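Local coordinates for protein putative SAM-dependent O-methyltranferase (Podospora anserina, PDB 4YMH) that binds S-adenosyl-L-homocysteine and probably transfers methyl groups from S-adenosylmethionine to oxygen atoms, as cation-dependent O-methyltransferases do, at residues Ser107-Ala110 and Phe111-Gly115; Leu189-His192 and Val193-Tyr196. One frame throughout, in Å; residues are numbered along the deposited sequence.

Interaction 1 of 2, residues Ser107-Ala110 and Phe111-Gly115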
loop_
_atom_site.group_PDB
_atom_site.type_symbol
_atom_site.label_atom_id
_atom_site.label_comp_id
_atom_site.label_asym_id
_atom_site.label_seq_id
_atom_site.Cartn_x
_atom_site.Cartn_y
_atom_site.Cartn_z
ATOM N N SER A 107 -13.432 24.299 -5.436
ATOM C CA SER A 107 -13.313 23.578 -4.183
ATOM C C SER A 107 -14.096 24.206 -3.050
ATOM O O SER A 107 -14.745 23.487 -2.291
ATOM C CB SER A 107 -11.845 23.461 -3.778
ATOM O OG SER A 107 -11.181 22.554 -4.630
ATOM N N ARG A 108 -14.006 25.527 -2.903
ATOM C CA ARG A 108 -14.777 26.208 -1.864
ATOM C C ARG A 108 -16.268 25.956 -2.053
ATOM O O ARG A 108 -16.984 25.635 -1.091
ATOM C CB ARG A 108 -14.490 27.707 -1.856
ATOM C CG ARG A 108 -13.052 28.033 -1.498
ATOM C CD ARG A 108 -12.887 29.498 -1.098
ATOM N NE ARG A 108 -11.492 29.799 -0.793
ATOM C CZ ARG A 108 -10.848 29.377 0.295
ATOM N NH1 ARG A 108 -11.470 28.626 1.196
ATOM N NH2 ARG A 108 -9.576 29.704 0.481
ATOM N N GLU A 109 -16.734 26.083 -3.293
ATOM C CA GLU A 109 -18.139 25.787 -3.550
ATOM C C GLU A 109 -18.453 24.319 -3.198
ATOM O O GLU A 109 -19.460 24.033 -2.538
ATOM C CB GLU A 109 -18.501 26.100 -5.004
ATOM C CG GLU A 109 -19.770 25.449 -5.506
ATOM C CD GLU A 109 -20.074 25.801 -6.955
ATOM O OE1 GLU A 109 -19.240 26.475 -7.596
ATOM O OE2 GLU A 109 -21.150 25.407 -7.455
ATOM N N ALA A 110 -17.575 23.402 -3.590
ATOM C CA ALA A 110 -17.768 21.983 -3.299
ATOM C C ALA A 110 -17.870 21.689 -1.793
ATOM O O ALA A 110 -18.733 20.925 -1.348
ATOM C CB ALA A 110 -16.624 21.166 -3.915
ATOM N N PHE A 111 -16.967 22.288 -1.025
ATOM C CA PHE A 111 -16.919 22.092 0.409
ATOM C C PHE A 111 -18.217 22.589 1.032
ATOM O O PHE A 111 -18.811 21.899 1.871
ATOM C CB PHE A 111 -15.713 22.813 1.026
ATOM C CG PHE A 111 -14.378 22.230 0.631
ATOM C CD1 PHE A 111 -14.262 20.895 0.266
ATOM C CD2 PHE A 111 -13.244 23.025 0.613
ATOM C CE1 PHE A 111 -13.025 20.354 -0.104
ATOM C CE2 PHE A 111 -12.005 22.502 0.247
ATOM C CZ PHE A 111 -11.893 21.160 -0.114
ATOM N N LYS A 112 -18.672 23.766 0.608
ATOM C CA LYS A 112 -19.947 24.264 1.126
ATOM C C LYS A 112 -21.120 23.357 0.762
ATOM O O LYS A 112 -22.005 23.127 1.590
ATOM C CB LYS A 112 -20.222 25.685 0.627
ATOM C CG LYS A 112 -19.256 26.726 1.164
ATOM C CD LYS A 112 -19.658 28.116 0.693
ATOM C CE LYS A 112 -18.513 29.106 0.817
ATOM N NZ LYS A 112 -18.081 29.271 2.227
ATOM N N LYS A 113 -21.150 22.855 -0.470
ATOM C CA LYS A 113 -22.247 21.967 -0.876
ATOM C C LYS A 113 -22.252 20.686 -0.041
ATOM O O LYS A 113 -23.308 20.153 0.290
ATOM C CB LYS A 113 -22.148 21.594 -2.353
ATOM C CG LYS A 113 -22.508 22.689 -3.319
ATOM C CD LYS A 113 -22.641 22.110 -4.717
ATOM C CE LYS A 113 -22.580 23.187 -5.774
ATOM N NZ LYS A 113 -23.621 24.245 -5.578
ATOM N N TYR A 114 -21.057 20.218 0.289
ATOM C CA TYR A 114 -20.867 18.970 1.026
ATOM C C TYR A 114 -21.216 19.138 2.496
ATOM O O TYR A 114 -21.491 18.160 3.199
ATOM C CB TYR A 114 -19.421 18.504 0.892
ATOM C CG TYR A 114 -19.234 17.010 0.865
ATOM C CD1 TYR A 114 -19.024 16.290 2.041
ATOM C CD2 TYR A 114 -19.253 16.315 -0.333
ATOM C CE1 TYR A 114 -18.854 14.919 2.019
ATOM C CE2 TYR A 114 -19.068 14.940 -0.370
ATOM C CZ TYR A 114 -18.866 14.248 0.807
ATOM O OH TYR A 114 -18.682 12.883 0.765
ATOM N N GLY A 115 -21.189 20.385 2.959
ATOM C CA GLY A 115 -21.479 20.695 4.345
ATOM C C GLY A 115 -20.347 20.324 5.286
ATOM O O GLY A 115 -20.593 19.834 6.385
#

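Interaction 2 of 2, residues Leu189-His192 and Val193-Tyr196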
loop_
_atom_site.group_PDB
_atom_site.type_symbol
_atom_site.label_atom_id
_atom_site.label_comp_id
_atom_site.label_asym_id
_atom_site.label_seq_id
_atom_site.Cartn_x
_atom_site.Cartn_y
_atom_site.Cartn_z
ATOM N N LEU A 189 0.924 5.233 -23.797
ATOM C CA LEU A 189 0.531 6.586 -23.415
ATOM C C LEU A 189 0.190 7.463 -24.614
ATOM O O LEU A 189 0.860 7.415 -25.639
ATOM C CB LEU A 189 1.639 7.240 -22.586
ATOM C CG LEU A 189 1.272 8.564 -21.912
ATOM C CD1 LEU A 189 0.139 8.368 -20.910
ATOM C CD2 LEU A 189 2.485 9.146 -21.222
ATOM N N ASN A 190 -0.873 8.248 -24.481
ATOM C CA ASN A 190 -1.267 9.227 -25.500
ATOM C C ASN A 190 -0.112 10.177 -25.829
ATOM O O ASN A 190 0.434 10.823 -24.944
ATOM C CB ASN A 190 -2.494 10.002 -25.003
ATOM C CG ASN A 190 -2.944 11.090 -25.953
ATOM O OD1 ASN A 190 -2.575 11.116 -27.125
ATOM N ND2 ASN A 190 -3.771 11.999 -25.442
ATOM N N ASP A 191 0.262 10.261 -27.100
ATOM C CA ASP A 191 1.416 11.074 -27.486
ATOM C C ASP A 191 1.255 12.555 -27.131
ATOM O O ASP A 191 2.237 13.251 -26.902
ATOM C CB ASP A 191 1.688 10.938 -28.987
ATOM C CG ASP A 191 2.369 9.625 -29.344
ATOM O OD1 ASP A 191 3.101 9.073 -28.486
ATOM O OD2 ASP A 191 2.163 9.150 -30.481
ATOM N N HIS A 192 0.017 13.028 -27.079
ATOM C CA HIS A 192 -0.258 14.441 -26.821
ATOM C C HIS A 192 0.126 14.893 -25.411
ATOM O O HIS A 192 0.387 16.076 -25.185
ATOM C CB HIS A 192 -1.737 14.739 -27.065
ATOM C CG HIS A 192 -2.133 14.660 -28.505
ATOM N ND1 HIS A 192 -3.428 14.854 -28.931
ATOM C CD2 HIS A 192 -1.400 14.422 -29.615
ATOM C CE1 HIS A 192 -3.475 14.741 -30.249
ATOM N NE2 HIS A 192 -2.258 14.480 -30.687
ATOM N N VAL A 193 0.141 13.964 -24.457
ATOM C CA VAL A 193 0.525 14.307 -23.092
ATOM C C VAL A 193 1.887 13.740 -22.722
ATOM O O VAL A 193 2.334 13.874 -21.593
ATOM C CB VAL A 193 -0.508 13.806 -22.074
ATOM C CG1 VAL A 193 -1.881 14.410 -22.385
ATOM C CG2 VAL A 193 -0.558 12.291 -22.094
ATOM N N ARG A 194 2.552 13.117 -23.686
ATOM C CA ARG A 194 3.860 12.499 -23.446
ATOM C C ARG A 194 4.959 13.517 -23.037
ATOM O O ARG A 194 5.660 13.291 -22.056
ATOM C CB ARG A 194 4.271 11.696 -24.691
ATOM C CG ARG A 194 5.499 10.827 -24.549
ATOM C CD ARG A 194 5.685 9.917 -25.791
ATOM N NE ARG A 194 4.681 8.847 -25.883
ATOM C CZ ARG A 194 4.744 7.704 -25.200
ATOM N NH1 ARG A 194 5.737 7.498 -24.346
ATOM N NH2 ARG A 194 3.805 6.775 -25.343
ATOM N N PRO A 195 5.118 14.646 -23.767
ATOM C CA PRO A 195 6.149 15.583 -23.287
ATOM C C PRO A 195 5.952 16.059 -21.847
ATOM O O PRO A 195 6.926 16.133 -21.062
ATOM C CB PRO A 195 6.028 16.755 -24.262
ATOM C CG PRO A 195 5.551 16.122 -25.508
ATOM C CD PRO A 195 4.601 15.053 -25.089
ATOM N N TYR A 196 4.705 16.365 -21.496
ATOM C CA TYR A 196 4.404 16.792 -20.140
ATOM C C TYR A 196 4.848 15.716 -19.126
ATOM O O TYR A 196 5.585 15.990 -18.159
ATOM C CB TYR A 196 2.897 17.094 -19.983
ATOM C CG TYR A 196 2.501 17.283 -18.544
ATOM C CD1 TYR A 196 2.703 18.499 -17.901
ATOM C CD2 TYR A 196 1.960 16.234 -17.807
ATOM C CE1 TYR A 196 2.366 18.662 -16.568
ATOM C CE2 TYR A 196 1.630 16.386 -16.484
ATOM C CZ TYR A 196 1.826 17.606 -15.871
ATOM O OH TYR A 196 1.492 17.765 -14.541
HETATM O O HOH W 1 2.247 17.276 -23.654
#

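Interaction 1 of 2, residues Ser107-Ala110 and Phe111-Gly115
F111 N donates to S107 O at 2.8 Å and opens the last turns of helix 101-114, the crossover helix of a beta-alpha-beta unit in this Rossmann-like methyltransferase fold. The i to i+4 pattern then continues without a break: K112 N reaches R108 O, K113 N reaches E109 O, and Y114 N bonds A110 O, where the N-H...O angle has fallen to 145°. Beyond this last turn a Schellman motif ends the helix. G115, with positive phi, is its C-prime residue and sends its N to K112 O at 3.2 Å, while V116 N returns to F111 O. The side chains find their polar partners in several directions. S107 OG bonds M103 O one turn back, R108 NH2 pairs with E124 and with L122 O on the neighbouring strand, and Y114 OH meets E85. On the outer side E109 and K113 run side by side in a salt bridge, E109 OE2 to K113 NZ at 3.3 Å; the lysine chain is extended until chi4 (-57°), where the bend brings its end beside the carboxylate. F111 instead turns inward among A80, L81 and V120. With chi1 at -68° its ring swings back along the helix, and S107 O, already the acceptor for F111 N, sits over one ring face toward the rim, 3.2 Å from F111 CG.

Interaction 2 of 2, residues Leu189-His192 and Val193-Tyr196
The guanidinium group of R194 has L189 CB over one face, 3.5 Å from R194 NH2, and the carboxylate oxygen D191 OD1 at its edge. The two flat groups are not coplanar: their planes lie 62° apart, and OD1 stands 19° out of the guanidinium plane. R194 NE nevertheless meets D191 OD1 at 3.1 Å, nearly in line with the carboxylate C-O bond, forming a salt bridge. A bend at chi3 (-71°) folds the arginine back beside D191, and NH2 bonds A186 O farther back in the loop and, more weakly, L189 O. The backbone turns into helix 194-212 here. V193 N donates to N190 O at 3.2 Å, approaching from above the carbonyl plane, and R194 N makes a weak bond to D191 O. N190 OD1 weakly accepts H192 N, and a water donates to H192 O at 2.7 Å and weakly accepts Y196 N, bridging the turn and the first residues of the helix. The apolar side chains of L189 and V193 cross at about a right angle, L189 CG to V193 CG2 at 4.2 Å. One guanidinium thus has a charged partner at NE and loop carbonyls at NH2, that of L189 weakly held, so it probably helps hold the loop against the start of the helix.

Overall arrangement
From the N terminus, the chain first reaches interaction 1, at the C-terminal end of helix 101-114, after strand 93-98 and before strand 120-124. Interaction 2 comes later, where the long loop after strand 167-171 enters helix 194-212, which leads on to the antiparallel strands 217-222 and 228-233. The two are in series, neither nested nor crossed, and each is local, joining adjoining residues and closing no long loop. One marks how a helix ends and the other how a helix begins. Their centres lie 33 Å apart and their nearest atoms about 17 Å, so they do not touch; the side chain of S107 lies about 7 Å from the bound S-adenosyl-L-homocysteine, whereas 189-196 lies away from the annotated sites.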